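Local coordinates for protein aminoacyltransferase FemA (Staphylococcus aureus, PDB 1LRZ) that adds glycines 2 and 3 of the pentaglycine interpeptide bridge of staphylococcal peptidoglycan, taking glycine from glycyl-tRNA, at residues M1-L6 with V43-N48; F140-F145 with G395-P400; K184-N189 with H338-Y343; Y364-K369 with G378-K383. All blocks are in the same frame, centred on the assembly; numbering follows the deposited sequence.

Interaction 1: residues M1-L6 with V43-N48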
loop_
_atom_site.group_PDB
_atom_site.type_symbol
_atom_site.label_atom_id
_atom_site.label_comp_id
_atom_site.label_asym_id
_atom_site.label_seq_id
_atom_site.Cartn_x
_atom_site.Cartn_y
_atom_site.Cartn_z
ATOM N N MET A 1 -8.344 18.041 -30.066
ATOM C CA MET A 1 -8.409 18.098 -28.576
ATOM C C MET A 1 -9.753 18.629 -28.078
ATOM O O MET A 1 -10.027 19.828 -28.160
ATOM C CB MET A 1 -7.272 18.974 -28.036
ATOM C CG MET A 1 -7.341 19.242 -26.548
ATOM S SD MET A 1 -5.734 19.539 -25.814
ATOM C CE MET A 1 -5.644 21.317 -25.790
ATOM N N LYS A 2 -10.591 17.734 -27.572
ATOM C CA LYS A 2 -11.885 18.142 -27.047
ATOM C C LYS A 2 -12.125 17.520 -25.677
ATOM O O LYS A 2 -11.727 16.377 -25.430
ATOM C CB LYS A 2 -13.008 17.725 -28.002
ATOM C CG LYS A 2 -14.408 18.083 -27.506
ATOM C CD LYS A 2 -15.455 18.053 -28.633
ATOM C CE LYS A 2 -15.610 16.657 -29.241
ATOM N NZ LYS A 2 -16.556 16.635 -30.410
ATOM N N PHE A 3 -12.749 18.285 -24.783
ATOM C CA PHE A 3 -13.074 17.789 -23.454
ATOM C C PHE A 3 -14.363 17.026 -23.683
ATOM O O PHE A 3 -15.220 17.478 -24.444
ATOM C CB PHE A 3 -13.328 18.942 -22.482
ATOM C CG PHE A 3 -13.444 18.514 -21.033
ATOM C CD1 PHE A 3 -12.311 18.408 -20.229
ATOM C CD2 PHE A 3 -14.688 18.247 -20.465
ATOM C CE1 PHE A 3 -12.412 18.049 -18.880
ATOM C CE2 PHE A 3 -14.803 17.884 -19.116
ATOM C CZ PHE A 3 -13.666 17.787 -18.322
ATOM N N THR A 4 -14.506 15.869 -23.053
ATOM C CA THR A 4 -15.717 15.087 -23.231
ATOM C C THR A 4 -15.878 14.027 -22.142
ATOM O O THR A 4 -15.023 13.884 -21.269
ATOM C CB THR A 4 -15.707 14.393 -24.614
ATOM O OG1 THR A 4 -16.941 13.693 -24.807
ATOM C CG2 THR A 4 -14.554 13.398 -24.711
ATOM N N ASN A 5 -16.996 13.309 -22.182
ATOM C CA ASN A 5 -17.241 12.234 -21.236
ATOM C C ASN A 5 -16.594 11.006 -21.867
ATOM O O ASN A 5 -16.497 10.919 -23.088
ATOM C CB ASN A 5 -18.742 12.012 -21.052
ATOM C CG ASN A 5 -19.355 13.004 -20.088
ATOM O OD1 ASN A 5 -19.213 12.877 -18.866
ATOM N ND2 ASN A 5 -20.020 14.010 -20.627
ATOM N N LEU A 6 -16.148 10.067 -21.044
ATOM C CA LEU A 6 -15.503 8.861 -21.543
ATOM C C LEU A 6 -16.304 7.637 -21.132
ATOM O O LEU A 6 -17.002 7.655 -20.113
ATOM C CB LEU A 6 -14.087 8.732 -20.956
ATOM C CG LEU A 6 -13.055 9.855 -21.118
ATOM C CD1 LEU A 6 -11.784 9.452 -20.384
ATOM C CD2 LEU A 6 -12.757 10.107 -22.611
ATOM N N VAL A 43 -14.786 11.933 -17.153
ATOM C CA VAL A 43 -14.473 12.963 -18.129
ATOM C C VAL A 43 -13.031 12.816 -18.605
ATOM O O VAL A 43 -12.240 12.082 -18.001
ATOM C CB VAL A 43 -14.696 14.389 -17.528
ATOM C CG1 VAL A 43 -16.147 14.540 -17.074
ATOM C CG2 VAL A 43 -13.749 14.629 -16.355
ATOM N N GLY A 44 -12.698 13.490 -19.701
ATOM C CA GLY A 44 -11.351 13.420 -20.219
ATOM C C GLY A 44 -11.189 14.271 -21.462
ATOM O O GLY A 44 -12.066 15.066 -21.808
ATOM N N ILE A 45 -10.055 14.107 -22.127
ATOM C CA ILE A 45 -9.771 14.833 -23.352
ATOM C C ILE A 45 -9.353 13.813 -24.392
ATOM O O ILE A 45 -8.642 12.850 -24.085
ATOM C CB ILE A 45 -8.602 15.841 -23.174
ATOM C CG1 ILE A 45 -8.972 16.915 -22.153
ATOM C CG2 ILE A 45 -8.254 16.485 -24.518
ATOM C CD1 ILE A 45 -7.809 17.784 -21.743
ATOM N N LYS A 46 -9.820 14.010 -25.616
ATOM C CA LYS A 46 -9.455 13.139 -26.718
ATOM C C LYS A 46 -8.809 14.026 -27.758
ATOM O O LYS A 46 -9.163 15.201 -27.878
ATOM C CB LYS A 46 -10.680 12.474 -27.320
ATOM C CG LYS A 46 -11.245 11.328 -26.501
ATOM C CD LYS A 46 -12.355 10.661 -27.280
ATOM C CE LYS A 46 -12.841 9.418 -26.600
ATOM N NZ LYS A 46 -13.681 8.642 -27.539
ATOM N N ASN A 47 -7.853 13.477 -28.498
ATOM C CA ASN A 47 -7.189 14.248 -29.545
ATOM C C ASN A 47 -7.898 14.006 -30.882
ATOM O O ASN A 47 -9.000 13.448 -30.920
ATOM C CB ASN A 47 -5.712 13.853 -29.664
ATOM C CG ASN A 47 -5.524 12.403 -30.071
ATOM O OD1 ASN A 47 -6.443 11.761 -30.578
ATOM N ND2 ASN A 47 -4.321 11.885 -29.861
ATOM N N ASN A 48 -7.253 14.418 -31.970
ATOM C CA ASN A 48 -7.805 14.270 -33.311
ATOM C C ASN A 48 -8.040 12.815 -33.713
ATOM O O ASN A 48 -8.959 12.523 -34.477
ATOM C CB ASN A 48 -6.878 14.930 -34.338
ATOM C CG ASN A 48 -6.674 16.410 -34.074
ATOM O OD1 ASN A 48 -7.639 17.166 -33.942
ATOM N ND2 ASN A 48 -5.412 16.833 -34.000
#
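Lys2 and Lys46 face each other as a hydrogen-bonded pair of two antiparallel strands in a mixed sheet, in which the N-terminal strand 2-5 is outermost and lies against 39-46. Their backbones exchange two bonds, Lys2 N to Lys46 O at 2.9 Å and Lys46 N to Lys2 O at 3.0 Å. Two residues on, Thr4 N donates to Gly44 O and Gly44 N returns a bond to Thr4 O, which is more bent, with 141° at the hydrogen. Between these pairs, Phe3 and Ile45 form a non-hydrogen-bonded pair. The Phe3 ring leans back over the neighbouring strand: Gly44 O lies 3.6 Å above one face, offset toward the rim, while CZ reaches Val43 CB at 3.6 Å and CD1 approaches Ile45 CG1, the two side chains crossing at about a right angle. CG of Phe3, anti to the backbone N (chi1 -170°), starts the ring on this course. Met1 extends the apolar row on the same face, its CG resting 3.5 Å from Ile45 CG2. On the other face, Leu6 and Lys46 run past each other in opposite directions. The extended lysine chain offers CE to Leu6 CD2, and its ammonium group continues to a salt bridge with Glu10 of helix 8-16. Helix 83-98 covers the apolar face, where Leu85 and Phe88 touch Met1 and Glu92 touches Phe3, while Leu6 also packs on Val52 and Ala55 of strand 52-63. Gly44, which lacks a side chain, lets Leu6 lie close to the backbone, with CD1 4.0 Å from Gly44 CA.

Interaction 2: residues F140-F145 with G395-P400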
loop_
_atom_site.group_PDB
_atom_site.type_symbol
_atom_site.label_atom_id
_atom_site.label_comp_id
_atom_site.label_asym_id
_atom_site.label_seq_id
_atom_site.Cartn_x
_atom_site.Cartn_y
_atom_site.Cartn_z
ATOM N N PHE A 140 -8.185 27.913 -8.708
ATOM C CA PHE A 140 -8.060 26.750 -7.828
ATOM C C PHE A 140 -7.140 27.150 -6.675
ATOM O O PHE A 140 -5.925 27.206 -6.841
ATOM C CB PHE A 140 -7.460 25.547 -8.576
ATOM C CG PHE A 140 -8.403 24.904 -9.559
ATOM C CD1 PHE A 140 -8.531 25.402 -10.851
ATOM C CD2 PHE A 140 -9.190 23.824 -9.174
ATOM C CE1 PHE A 140 -9.432 24.835 -11.752
ATOM C CE2 PHE A 140 -10.096 23.248 -10.062
ATOM C CZ PHE A 140 -10.218 23.754 -11.352
ATOM N N GLU A 141 -7.729 27.416 -5.514
ATOM C CA GLU A 141 -6.983 27.840 -4.329
ATOM C C GLU A 141 -6.413 26.682 -3.509
ATOM O O GLU A 141 -7.151 25.825 -3.011
ATOM C CB GLU A 141 -7.890 28.704 -3.451
ATOM C CG GLU A 141 -8.654 29.755 -4.263
ATOM C CD GLU A 141 -9.618 30.582 -3.427
ATOM O OE1 GLU A 141 -10.458 29.989 -2.706
ATOM O OE2 GLU A 141 -9.538 31.831 -3.498
ATOM N N HIS A 142 -5.090 26.670 -3.380
ATOM C CA HIS A 142 -4.382 25.636 -2.627
ATOM C C HIS A 142 -4.766 25.727 -1.149
ATOM O O HIS A 142 -4.789 26.818 -0.591
ATOM C CB HIS A 142 -2.869 25.847 -2.774
ATOM C CG HIS A 142 -2.043 24.735 -2.202
ATOM N ND1 HIS A 142 -0.995 24.958 -1.337
ATOM C CD2 HIS A 142 -2.090 23.394 -2.400
ATOM C CE1 HIS A 142 -0.428 23.804 -1.027
ATOM N NE2 HIS A 142 -1.074 22.838 -1.658
ATOM N N THR A 143 -5.048 24.596 -0.505
ATOM C CA THR A 143 -5.423 24.638 0.907
ATOM C C THR A 143 -4.206 24.723 1.835
ATOM O O THR A 143 -4.354 24.995 3.017
ATOM C CB THR A 143 -6.285 23.417 1.315
ATOM O OG1 THR A 143 -5.464 22.243 1.413
ATOM C CG2 THR A 143 -7.382 23.178 0.284
ATOM N N GLY A 144 -3.002 24.499 1.313
ATOM C CA GLY A 144 -1.831 24.601 2.173
ATOM C C GLY A 144 -1.029 23.323 2.334
ATOM O O GLY A 144 -1.465 22.242 1.920
ATOM N N PHE A 145 0.147 23.441 2.942
ATOM C CA PHE A 145 1.000 22.273 3.128
ATOM C C PHE A 145 0.671 21.557 4.427
ATOM O O PHE A 145 1.446 21.565 5.380
ATOM C CB PHE A 145 2.471 22.701 3.059
ATOM C CG PHE A 145 2.832 23.336 1.742
ATOM C CD1 PHE A 145 2.823 24.718 1.594
ATOM C CD2 PHE A 145 3.063 22.543 0.620
ATOM C CE1 PHE A 145 3.030 25.305 0.347
ATOM C CE2 PHE A 145 3.269 23.114 -0.631
ATOM C CZ PHE A 145 3.252 24.500 -0.767
ATOM N N GLY A 395 -0.859 18.422 -2.920
ATOM C CA GLY A 395 -1.946 18.684 -1.991
ATOM C C GLY A 395 -3.302 18.942 -2.631
ATOM O O GLY A 395 -3.581 18.495 -3.753
ATOM N N ASP A 396 -4.134 19.694 -1.916
ATOM C CA ASP A 396 -5.502 19.996 -2.333
ATOM C C ASP A 396 -5.774 21.409 -2.821
ATOM O O ASP A 396 -5.238 22.377 -2.288
ATOM C CB ASP A 396 -6.447 19.706 -1.177
ATOM C CG ASP A 396 -6.315 18.294 -0.674
ATOM O OD1 ASP A 396 -5.280 17.983 -0.035
ATOM O OD2 ASP A 396 -7.244 17.498 -0.930
ATOM N N PHE A 397 -6.629 21.514 -3.833
ATOM C CA PHE A 397 -7.007 22.807 -4.388
ATOM C C PHE A 397 -8.527 22.861 -4.517
ATOM O O PHE A 397 -9.177 21.899 -4.956
ATOM C CB PHE A 397 -6.365 23.036 -5.761
ATOM C CG PHE A 397 -4.864 22.914 -5.764
ATOM C CD1 PHE A 397 -4.254 21.661 -5.711
ATOM C CD2 PHE A 397 -4.059 24.051 -5.840
ATOM C CE1 PHE A 397 -2.865 21.538 -5.739
ATOM C CE2 PHE A 397 -2.665 23.937 -5.868
ATOM C CZ PHE A 397 -2.067 22.673 -5.820
ATOM N N ILE A 398 -9.092 24.002 -4.144
ATOM C CA ILE A 398 -10.529 24.186 -4.186
ATOM C C ILE A 398 -10.893 25.402 -5.021
ATOM O O ILE A 398 -10.324 26.476 -4.849
ATOM C CB ILE A 398 -11.077 24.351 -2.752
ATOM C CG1 ILE A 398 -10.998 23.005 -2.028
ATOM C CG2 ILE A 398 -12.502 24.900 -2.775
ATOM C CD1 ILE A 398 -11.269 23.091 -0.543
ATOM N N LYS A 399 -11.817 25.220 -5.956
ATOM C CA LYS A 399 -12.262 26.331 -6.771
ATOM C C LYS A 399 -13.738 26.559 -6.493
ATOM O O LYS A 399 -14.593 25.763 -6.895
ATOM C CB LYS A 399 -12.071 26.071 -8.260
ATOM C CG LYS A 399 -12.596 27.241 -9.091
ATOM C CD LYS A 399 -12.410 27.054 -10.577
ATOM C CE LYS A 399 -12.814 28.321 -11.317
ATOM N NZ LYS A 399 -12.487 28.225 -12.757
ATOM N N PRO A 400 -14.056 27.636 -5.770
ATOM C CA PRO A 400 -15.454 27.950 -5.452
ATOM C C PRO A 400 -16.135 28.390 -6.744
ATOM O O PRO A 400 -15.584 29.224 -7.462
ATOM C CB PRO A 400 -15.333 29.112 -4.467
ATOM C CG PRO A 400 -13.971 28.940 -3.873
ATOM C CD PRO A 400 -13.140 28.546 -5.065
HETATM O O HOH W 1 -3.290 21.208 0.263
#
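Chi1 of His142 (-172°) sets CG anti to the backbone N, and chi1 of Phe397 (-56°) sets its CG anti to the carbonyl carbon; both side chains start out on one face of the sheet, where their rings meet. They do so obliquely, planes at 41° and centroids 4.7 Å apart, with His142 CD2 lying over the phenyl face near its rim, 3.5 Å from Phe397 CZ. The imidazole is held at its far end by His142 NE2 bonding to Val394 O. Beside this pair, the extended chain of Lys399 runs obliquely across the Phe140 ring. Lys399 CB sits over the Phe140 face as a CH-pi contact, 3.9 Å from the ring centroid, Lys399 CD approaches CE1 and CZ of that ring, and NZ goes on to bond Leu138 O. Glu141 and Ile398 exchange backbone bonds of 2.8 Å (Glu141 N to Ile398 O) and 2.9 Å (Ile398 N to Glu141 O), with each donor well above the plane of the carbonyl it meets. Thr143 N donates to Asp396 O, and a water bonded to Thr143 OG1, Gly144 O and Asp396 N joins the two segments again. The Asp396 carboxylate turns elsewhere, to His106 and His146. Helix 130-137 contributes Met135, which touches both Phe140 and Phe397. This is antiparallel edge-strand pairing: the short strand 141-142 closes one side of a mixed sheet by lying against 397-400, which in turn pairs with 102-107.

Interaction 3: residues K184-N189 with H338-Y343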
loop_
_atom_site.group_PDB
_atom_site.type_symbol
_atom_site.label_atom_id
_atom_site.label_comp_id
_atom_site.label_asym_id
_atom_site.label_seq_id
_atom_site.Cartn_x
_atom_site.Cartn_y
_atom_site.Cartn_z
ATOM N N LYS A 184 14.727 -12.568 6.245
ATOM C CA LYS A 184 15.359 -13.879 6.079
ATOM C C LYS A 184 14.688 -14.846 7.057
ATOM O O LYS A 184 14.441 -16.001 6.724
ATOM C CB LYS A 184 16.863 -13.822 6.393
ATOM C CG LYS A 184 17.723 -13.125 5.333
ATOM C CD LYS A 184 19.210 -13.148 5.714
ATOM C CE LYS A 184 19.725 -14.582 5.874
ATOM N NZ LYS A 184 21.211 -14.680 6.068
ATOM N N LYS A 185 14.380 -14.365 8.259
ATOM C CA LYS A 185 13.744 -15.221 9.261
ATOM C C LYS A 185 12.435 -15.861 8.790
ATOM O O LYS A 185 12.279 -17.078 8.869
ATOM C CB LYS A 185 13.467 -14.459 10.561
ATOM C CG LYS A 185 12.860 -15.365 11.627
ATOM C CD LYS A 185 12.075 -14.605 12.686
ATOM C CE LYS A 185 12.955 -13.744 13.559
ATOM N NZ LYS A 185 12.169 -13.118 14.656
ATOM N N VAL A 186 11.489 -15.058 8.314
ATOM C CA VAL A 186 10.217 -15.621 7.881
ATOM C C VAL A 186 10.325 -16.532 6.684
ATOM O O VAL A 186 9.478 -17.398 6.489
ATOM C CB VAL A 186 9.167 -14.543 7.556
ATOM C CG1 VAL A 186 8.628 -13.981 8.830
ATOM C CG2 VAL A 186 9.757 -13.470 6.660
ATOM N N LYS A 187 11.354 -16.335 5.872
ATOM C CA LYS A 187 11.546 -17.183 4.711
ATOM C C LYS A 187 11.706 -18.632 5.164
ATOM O O LYS A 187 11.451 -19.555 4.395
ATOM C CB LYS A 187 12.806 -16.778 3.945
ATOM C CG LYS A 187 12.693 -15.579 3.017
ATOM C CD LYS A 187 14.015 -15.452 2.275
ATOM C CE LYS A 187 13.993 -14.446 1.150
ATOM N NZ LYS A 187 15.335 -14.430 0.475
ATOM N N LYS A 188 12.106 -18.831 6.419
ATOM C CA LYS A 188 12.332 -20.181 6.923
ATOM C C LYS A 188 11.979 -20.408 8.402
ATOM O O LYS A 188 12.764 -20.992 9.148
ATOM C CB LYS A 188 13.800 -20.541 6.677
ATOM C CG LYS A 188 14.168 -21.991 6.939
ATOM C CD LYS A 188 15.651 -22.223 6.665
ATOM C CE LYS A 188 16.065 -23.653 6.964
ATOM N NZ LYS A 188 17.520 -23.844 6.706
ATOM N N ASN A 189 10.804 -19.967 8.836
ATOM C CA ASN A 189 10.424 -20.162 10.238
ATOM C C ASN A 189 9.032 -20.768 10.427
ATOM O O ASN A 189 8.474 -20.708 11.527
ATOM C CB ASN A 189 10.515 -18.835 11.009
ATOM C CG ASN A 189 9.334 -17.913 10.735
ATOM O OD1 ASN A 189 8.709 -17.980 9.670
ATOM N ND2 ASN A 189 9.031 -17.040 11.689
ATOM N N HIS A 338 7.076 -11.926 17.366
ATOM C CA HIS A 338 8.333 -12.635 17.213
ATOM C C HIS A 338 8.330 -13.612 16.039
ATOM O O HIS A 338 9.388 -14.087 15.628
ATOM C CB HIS A 338 8.731 -13.339 18.527
ATOM C CG HIS A 338 7.756 -14.377 18.988
ATOM N ND1 HIS A 338 7.846 -15.702 18.618
ATOM C CD2 HIS A 338 6.661 -14.281 19.783
ATOM C CE1 HIS A 338 6.849 -16.378 19.163
ATOM N NE2 HIS A 338 6.116 -15.540 19.875
ATOM N N PHE A 339 7.154 -13.905 15.491
ATOM C CA PHE A 339 7.078 -14.801 14.333
ATOM C C PHE A 339 7.318 -14.015 13.037
ATOM O O PHE A 339 7.440 -14.602 11.960
ATOM C CB PHE A 339 5.725 -15.512 14.259
ATOM C CG PHE A 339 5.631 -16.733 15.134
ATOM C CD1 PHE A 339 4.749 -16.770 16.212
ATOM C CD2 PHE A 339 6.422 -17.851 14.874
ATOM C CE1 PHE A 339 4.655 -17.916 17.025
ATOM C CE2 PHE A 339 6.340 -18.999 15.675
ATOM C CZ PHE A 339 5.455 -19.029 16.751
ATOM N N ALA A 340 7.356 -12.687 13.149
ATOM C CA ALA A 340 7.623 -11.814 12.001
ATOM C C ALA A 340 6.598 -11.889 10.871
ATOM O O ALA A 340 6.946 -11.765 9.688
ATOM C CB ALA A 340 9.022 -12.112 11.447
ATOM N N GLY A 341 5.336 -12.085 11.234
ATOM C CA GLY A 341 4.294 -12.157 10.229
ATOM C C GLY A 341 4.254 -10.905 9.368
ATOM O O GLY A 341 3.967 -10.963 8.171
ATOM N N SER A 342 4.556 -9.766 9.981
ATOM C CA SER A 342 4.547 -8.488 9.286
ATOM C C SER A 342 5.500 -8.492 8.089
ATOM O O SER A 342 5.183 -7.985 7.007
ATOM C CB SER A 342 4.967 -7.385 10.257
ATOM O OG SER A 342 4.805 -6.120 9.645
ATOM N N TYR A 343 6.688 -9.044 8.313
ATOM C CA TYR A 343 7.710 -9.128 7.292
ATOM C C TYR A 343 7.308 -10.102 6.191
ATOM O O TYR A 343 7.658 -9.903 5.024
ATOM C CB TYR A 343 9.029 -9.549 7.939
ATOM C CG TYR A 343 9.560 -8.498 8.889
ATOM C CD1 TYR A 343 10.283 -7.410 8.407
ATOM C CD2 TYR A 343 9.309 -8.567 10.264
ATOM C CE1 TYR A 343 10.744 -6.412 9.255
ATOM C CE2 TYR A 343 9.774 -7.558 11.135
ATOM C CZ TYR A 343 10.494 -6.488 10.612
ATOM O OH TYR A 343 10.996 -5.499 11.426
HETATM O O HOH W 2 10.379 -17.207 14.491
#
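The carboxamide of Asn189 approaches the edge of the Phe339 ring, ND2 lying near the ring plane and 4.2 Å from CD2, while one face of that ring carries His338 CE1, 3.4 Å above the plane and displaced toward the rim. Asn189 ND2 donates to Phe339 O at 2.9 Å, with the acceptor almost in the amide plane but the donor 35° out of the carbonyl plane. A water also accepts from ND2 and gives a weak bond to His338 O. Asn189 OD1 bonds to Val191 N, so both ends of the carboxamide are engaged and its rotation is fixed. Lys185 meets the same His338 O from the helix: its chain bends at chi3 (-68°), which places CE, and from there Lys185 NZ donates a hydrogen bond to His338 O at 3.1 Å. The contact joins the C-terminal end of helix 177-187 to the start of helix 341-355, where Ala340 occupies the N-cap position. Val186 packs against this helix start. Its CG1 lies on Ala340 CB, in a modelled closeness that is doubtful, whereas Val186 CG2 faces Tyr343 CB at 4.2 Å, the valine and tyrosine side chains crossing at about a right angle. Farther out, the Tyr343 side chain touches Arg179, Asn182 and Thr183 of helix 177-187. Phe339 also touches Glu299 and Leu303 of helix 277-307 and Ile313 of strand 310-320.

Interaction 4: residues Y364-K369 with G378-K383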
loop_
_atom_site.group_PDB
_atom_site.type_symbol
_atom_site.label_atom_id
_atom_site.label_comp_id
_atom_site.label_asym_id
_atom_site.label_seq_id
_atom_site.Cartn_x
_atom_site.Cartn_y
_atom_site.Cartn_z
ATOM N N TYR A 364 2.624 3.535 1.233
ATOM C CA TYR A 364 1.591 4.543 1.418
ATOM C C TYR A 364 1.792 5.608 2.510
ATOM O O TYR A 364 2.911 6.030 2.790
ATOM C CB TYR A 364 0.212 3.866 1.566
ATOM C CG TYR A 364 -0.898 4.576 0.797
ATOM C CD1 TYR A 364 -0.715 4.943 -0.547
ATOM C CD2 TYR A 364 -2.122 4.873 1.397
ATOM C CE1 TYR A 364 -1.714 5.580 -1.265
ATOM C CE2 TYR A 364 -3.141 5.524 0.679
ATOM C CZ TYR A 364 -2.926 5.870 -0.650
ATOM O OH TYR A 364 -3.911 6.503 -1.377
ATOM N N GLY A 365 0.688 6.028 3.115
ATOM C CA GLY A 365 0.703 7.116 4.075
ATOM C C GLY A 365 1.589 7.244 5.298
ATOM O O GLY A 365 1.731 6.302 6.070
ATOM N N VAL A 366 2.209 8.417 5.445
ATOM C CA VAL A 366 2.988 8.739 6.646
ATOM C C VAL A 366 2.525 10.159 6.987
ATOM O O VAL A 366 2.138 10.923 6.091
ATOM C CB VAL A 366 4.542 8.686 6.439
ATOM C CG1 VAL A 366 4.956 7.280 5.984
ATOM C CG2 VAL A 366 4.996 9.744 5.447
ATOM N N SER A 367 2.550 10.511 8.269
ATOM C CA SER A 367 2.064 11.820 8.710
ATOM C C SER A 367 2.788 13.028 8.125
ATOM O O SER A 367 2.184 14.084 7.943
ATOM C CB SER A 367 2.114 11.912 10.238
ATOM O OG SER A 367 3.461 11.934 10.683
ATOM N N GLY A 368 4.072 12.883 7.831
ATOM C CA GLY A 368 4.810 14.018 7.301
ATOM C C GLY A 368 5.473 14.797 8.430
ATOM O O GLY A 368 6.226 15.740 8.189
ATOM N N LYS A 369 5.188 14.399 9.667
ATOM C CA LYS A 369 5.777 15.035 10.847
ATOM C C LYS A 369 6.884 14.070 11.268
ATOM O O LYS A 369 6.650 13.136 12.042
ATOM C CB LYS A 369 4.753 15.147 11.979
ATOM C CG LYS A 369 3.494 15.942 11.660
ATOM C CD LYS A 369 2.520 15.861 12.834
ATOM C CE LYS A 369 1.193 16.550 12.548
ATOM N NZ LYS A 369 0.221 16.348 13.680
ATOM N N GLY A 378 6.931 4.892 14.854
ATOM C CA GLY A 378 7.379 3.512 14.779
ATOM C C GLY A 378 7.191 2.931 13.394
ATOM O O GLY A 378 8.047 2.200 12.889
ATOM N N VAL A 379 6.061 3.259 12.776
ATOM C CA VAL A 379 5.745 2.779 11.442
ATOM C C VAL A 379 6.733 3.345 10.422
ATOM O O VAL A 379 7.181 2.641 9.505
ATOM C CB VAL A 379 4.310 3.199 11.038
ATOM C CG1 VAL A 379 4.022 2.761 9.623
ATOM C CG2 VAL A 379 3.308 2.582 11.984
ATOM N N VAL A 380 7.078 4.618 10.593
ATOM C CA VAL A 380 7.998 5.281 9.676
ATOM C C VAL A 380 9.381 4.632 9.696
ATOM O O VAL A 380 10.018 4.492 8.648
ATOM C CB VAL A 380 8.102 6.803 9.992
ATOM C CG1 VAL A 380 9.198 7.459 9.133
ATOM C CG2 VAL A 380 6.750 7.481 9.696
ATOM N N LYS A 381 9.841 4.227 10.877
ATOM C CA LYS A 381 11.147 3.565 11.000
ATOM C C LYS A 381 11.103 2.221 10.264
ATOM O O LYS A 381 12.078 1.790 9.638
ATOM C CB LYS A 381 11.489 3.330 12.484
ATOM C CG LYS A 381 11.797 4.594 13.268
ATOM C CD LYS A 381 12.104 4.286 14.736
ATOM C CE LYS A 381 12.470 5.561 15.505
ATOM N NZ LYS A 381 12.813 5.283 16.943
ATOM N N PHE A 382 9.959 1.558 10.347
ATOM C CA PHE A 382 9.783 0.271 9.689
ATOM C C PHE A 382 9.879 0.456 8.168
ATOM O O PHE A 382 10.633 -0.250 7.494
ATOM C CB PHE A 382 8.437 -0.318 10.119
ATOM C CG PHE A 382 8.038 -1.578 9.398
ATOM C CD1 PHE A 382 7.209 -1.522 8.276
ATOM C CD2 PHE A 382 8.424 -2.827 9.882
ATOM C CE1 PHE A 382 6.760 -2.697 7.648
ATOM C CE2 PHE A 382 7.986 -4.009 9.262
ATOM C CZ PHE A 382 7.153 -3.943 8.148
ATOM N N LYS A 383 9.149 1.430 7.639
ATOM C CA LYS A 383 9.164 1.699 6.205
ATOM C C LYS A 383 10.564 2.131 5.756
ATOM O O LYS A 383 11.064 1.696 4.709
ATOM C CB LYS A 383 8.106 2.761 5.886
ATOM C CG LYS A 383 6.695 2.241 6.196
ATOM C CD LYS A 383 5.583 3.244 5.933
ATOM C CE LYS A 383 4.235 2.587 6.277
ATOM N NZ LYS A 383 3.042 3.422 5.979
#
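Val366 and Lys383 lie alongside each other with their side chains pointing opposite ways, the lysine chain running beside the valine toward the backbone of the strand. Lys383 CG stands anti to the carbonyl carbon (chi1 -64°), and the chain is extended beyond it, with chi2, chi3 and chi4 all near 180°. Its middle lies against the valine, Lys383 CD 4.1 Å from Val366 CG1, so the aliphatic part is used for packing and the polar end is carried past it. There Lys383 NZ lies 3.2 Å from Gly365 O in a weak hydrogen bond, and a further bond runs from NZ to Phe363 O. The amino group of this buried lysine is thus held by two backbone carbonyls, that of Phe363 and, weakly, that of Gly365. Val380, about one helical turn earlier, meets Val366 differently: the two side chains cross at about a right angle. The CG2 methyl of Val380, anti to the carbonyl carbon, meets the branch of Val366, 4.1 Å from both its CB and CG1. Val366 is therefore touched by Val380 CG2 and by the lysine methylenes, both from the same helix. Farther along the 364-369 segment, Ser367 OG accepts from Lys369 N at 3.2 Å, an ST turn, and Ser367 N bonds Asp376 just ahead of the helix. Helix 377-384 thus packs on the nine-stranded mixed sheet of this FemABX-family enzyme, beside strand 360-365, whose neighbour 157-162 adds Tyr157 and Ser159 against Val366, while His118 touches both Val380 and Lys383.

Interactions 1 and 2 belong to one seven-stranded mixed sheet and involve its two outermost strands, 2-5 and 141-142; their centres lie 25 Å apart and their nearest atoms about 10 Å. Interactions 3 and 4 lie 21 Å apart between centres and touch directly: Phe382 of the helix in interaction 4 packs on Ser342 and Tyr343 of interaction 3, and helix 341-355 leads in the chain to strand 360-365. Interaction 4, whose strand belongs to the nine-stranded sheet, is 24 Å from interaction 2 between centres. Interactions 1 and 3 lie on opposite sides of the chain's centre, 50 Å apart between centres. Interactions 3 and 4 both fall within the loop closed by interaction 2.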